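Long-range contact in NADH:ubiquinone oxidoreductase, Na translocating, F subunit (Porphyromonas gingivalis, PDB 2R6H), which belongs to the flavoprotein oxidoreductases that pair an FAD-binding domain with an NAD-binding domain, and carries bound flavin-adenine dinucleotide: residues D255-M260 and M283-D288. Sequence-based numbering, arbitrary orientation.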
loop_
_atom_site.group_PDB
_atom_site.type_symbol
_atom_site.label_atom_id
_atom_site.label_comp_id
_atom_site.label_asym_id
_atom_site.label_seq_id
_atom_site.Cartn_x
_atom_site.Cartn_y
_atom_site.Cartn_z
ATOM N N ASP A 255 25.557 -1.517 -1.897
ATOM C CA ASP A 255 25.527 -2.848 -1.306
ATOM C C ASP A 255 24.172 -3.108 -0.699
ATOM O O ASP A 255 23.956 -4.108 -0.012
ATOM C CB ASP A 255 26.574 -2.964 -0.204
ATOM C CG ASP A 255 27.982 -2.891 -0.734
ATOM O OD1 ASP A 255 28.136 -2.938 -1.978
ATOM O OD2 ASP A 255 28.927 -2.790 0.086
ATOM N N ILE A 256 23.261 -2.182 -0.927
ATOM C CA ILE A 256 21.957 -2.264 -0.320
ATOM C C ILE A 256 20.985 -2.845 -1.328
ATOM O O ILE A 256 21.120 -2.621 -2.531
ATOM C CB ILE A 256 21.480 -0.869 0.126
ATOM C CG1 ILE A 256 22.469 -0.260 1.126
ATOM C CG2 ILE A 256 20.075 -0.935 0.719
ATOM C CD1 ILE A 256 22.064 1.117 1.621
ATOM N N GLU A 257 20.029 -3.621 -0.836
ATOM C CA GLU A 257 18.904 -4.027 -1.651
ATOM C C GLU A 257 17.787 -3.059 -1.340
ATOM O O GLU A 257 17.514 -2.764 -0.181
ATOM C CB GLU A 257 18.495 -5.477 -1.361
ATOM C CG GLU A 257 19.299 -6.509 -2.159
ATOM C CD GLU A 257 19.505 -7.830 -1.425
ATOM O OE1 GLU A 257 18.758 -8.096 -0.445
ATOM O OE2 GLU A 257 20.422 -8.592 -1.843
ATOM N N TYR A 258 17.173 -2.541 -2.394
ATOM C CA TYR A 258 16.103 -1.563 -2.285
ATOM C C TYR A 258 14.765 -2.204 -2.630
ATOM O O TYR A 258 14.527 -2.594 -3.776
ATOM C CB TYR A 258 16.383 -0.397 -3.232
ATOM C CG TYR A 258 17.603 0.376 -2.832
ATOM C CD1 TYR A 258 18.857 0.002 -3.268
ATOM C CD2 TYR A 258 17.507 1.464 -1.988
ATOM C CE1 TYR A 258 19.978 0.694 -2.881
ATOM C CE2 TYR A 258 18.621 2.166 -1.603
ATOM C CZ TYR A 258 19.851 1.775 -2.050
ATOM O OH TYR A 258 20.958 2.477 -1.659
ATOM N N TYR A 259 13.886 -2.334 -1.650
ATOM C CA TYR A 259 12.551 -2.809 -1.961
ATOM C C TYR A 259 11.593 -1.641 -1.892
ATOM O O TYR A 259 11.375 -1.082 -0.833
ATOM C CB TYR A 259 12.141 -3.937 -1.010
ATOM C CG TYR A 259 13.087 -5.119 -1.048
ATOM C CD1 TYR A 259 12.838 -6.216 -1.865
ATOM C CD2 TYR A 259 14.242 -5.126 -0.286
ATOM C CE1 TYR A 259 13.717 -7.286 -1.907
ATOM C CE2 TYR A 259 15.120 -6.192 -0.321
ATOM C CZ TYR A 259 14.855 -7.266 -1.128
ATOM O OH TYR A 259 15.743 -8.309 -1.145
HETATM N N MSE A 260 11.041 -1.241 -3.026
HETATM C CA MSE A 260 10.073 -0.163 -2.992
HETATM C C MSE A 260 8.763 -0.538 -3.652
HETATM O O MSE A 260 8.726 -1.354 -4.558
HETATM C CB MSE A 260 10.638 1.107 -3.619
HETATM C CG MSE A 260 10.284 1.314 -5.069
HETATM SE SE MSE A 260 11.029 3.002 -5.726
HETATM C CE MSE A 260 10.559 4.126 -4.216
HETATM N N MSE A 283 19.943 -3.640 -8.001
HETATM C CA MSE A 283 19.938 -3.596 -6.551
HETATM C C MSE A 283 18.621 -2.995 -6.091
HETATM O O MSE A 283 18.375 -2.799 -4.905
HETATM C CB MSE A 283 21.119 -2.769 -6.058
HETATM C CG MSE A 283 22.455 -3.470 -6.190
HETATM SE SE MSE A 283 22.473 -5.195 -5.250
HETATM C CE MSE A 283 24.418 -5.399 -4.904
ATOM N N LEU A 284 17.777 -2.711 -7.070
ATOM C CA LEU A 284 16.481 -2.108 -6.847
ATOM C C LEU A 284 15.398 -3.119 -7.202
ATOM O O LEU A 284 15.394 -3.672 -8.302
ATOM C CB LEU A 284 16.350 -0.870 -7.729
ATOM C CG LEU A 284 14.952 -0.288 -7.938
ATOM C CD1 LEU A 284 14.421 0.370 -6.656
ATOM C CD2 LEU A 284 14.937 0.693 -9.105
ATOM N N PHE A 285 14.486 -3.375 -6.271
ATOM C CA PHE A 285 13.377 -4.292 -6.517
ATOM C C PHE A 285 12.043 -3.568 -6.427
ATOM O O PHE A 285 11.568 -3.271 -5.334
ATOM C CB PHE A 285 13.428 -5.450 -5.529
ATOM C CG PHE A 285 14.714 -6.195 -5.566
ATOM C CD1 PHE A 285 14.871 -7.286 -6.406
ATOM C CD2 PHE A 285 15.787 -5.795 -4.786
ATOM C CE1 PHE A 285 16.062 -7.980 -6.455
ATOM C CE2 PHE A 285 16.994 -6.485 -4.835
ATOM C CZ PHE A 285 17.127 -7.580 -5.672
ATOM N N PHE A 286 11.437 -3.303 -7.581
ATOM C CA PHE A 286 10.226 -2.490 -7.652
ATOM C C PHE A 286 8.967 -3.291 -8.008
ATOM O O PHE A 286 8.928 -3.979 -9.030
ATOM C CB PHE A 286 10.437 -1.367 -8.663
ATOM C CG PHE A 286 9.249 -0.485 -8.853
ATOM C CD1 PHE A 286 8.858 -0.098 -10.126
ATOM C CD2 PHE A 286 8.524 -0.029 -7.765
ATOM C CE1 PHE A 286 7.756 0.744 -10.315
ATOM C CE2 PHE A 286 7.414 0.807 -7.942
ATOM C CZ PHE A 286 7.033 1.196 -9.223
ATOM N N ASP A 287 7.951 -3.204 -7.146
ATOM C CA ASP A 287 6.622 -3.744 -7.431
ATOM C C ASP A 287 5.750 -2.643 -8.026
ATOM O O ASP A 287 5.375 -1.675 -7.349
ATOM C CB ASP A 287 5.965 -4.347 -6.177
ATOM C CG ASP A 287 4.889 -5.390 -6.516
ATOM O OD1 ASP A 287 4.754 -5.722 -7.713
ATOM O OD2 ASP A 287 4.194 -5.886 -5.594
ATOM N N ASP A 288 5.442 -2.816 -9.305
ATOM C CA ASP A 288 4.729 -1.831 -10.095
ATOM C C ASP A 288 3.221 -2.057 -10.047
ATOM O O ASP A 288 2.723 -3.078 -10.524
ATOM C CB ASP A 288 5.216 -1.904 -11.539
ATOM C CG ASP A 288 4.880 -0.666 -12.326
ATOM O OD1 ASP A 288 4.030 0.126 -11.859
ATOM O OD2 ASP A 288 5.474 -0.480 -13.407
#
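Two aromatic rings from neighbouring strands, Y259 and F285, run alongside each other in the same direction with their planes only 14° apart, but are so displaced that little of one ring lies over the other. They sit in a parallel pair, 256-260 with 284-287, that closes a beta-alpha-beta unit of the NAD-binding domain through helix 264-277; 284-287 is one of the two edge strands of the five-stranded parallel sheet. Both residues hold CG anti to the carbonyl carbon (chi1 -58° and -57°), which, together with nearly equal ring rotations, keeps the rings aligned, so that F285 CD2 sits over the rim of one Y259 face, 3.8 Å from Y259 CE1. Toward strand 158-164, on the other side of 256-260, the Y259 ring meets that of Y161. The edge of F285 receives the aliphatic part of E257, whose CG comes to 3.5 Å from F285 CE2. Beyond this, E257 OE1 accepts a bond from Y259 OH, itself also hydrogen-bonded to Q153 N, above the carboxylate plane, and a salt bridge from R186, while OE2 bonds T155; the buried carboxylate is thus well satisfied and would probably stay ionised. On the face turned to helix 264-277, Y258 CB packs on L284 CD1, and M260 CG reaches F286 CD2 as its selenium makes an oblique Met-aromatic contact with that ring. Four backbone bonds knit the strands: Y258 N to M283 O, F285 N to Y258 O, M260 N to F285 O and D287 N to M260 O. Past the last of these, the chain leads to D288, which touches the FAD. At the opposite end, M283 O takes Y258 N at 2.8 Å, nearly along its C=O axis, and also lies at the edge of the Y258 ring, 3.3 Å from Y258 CD1.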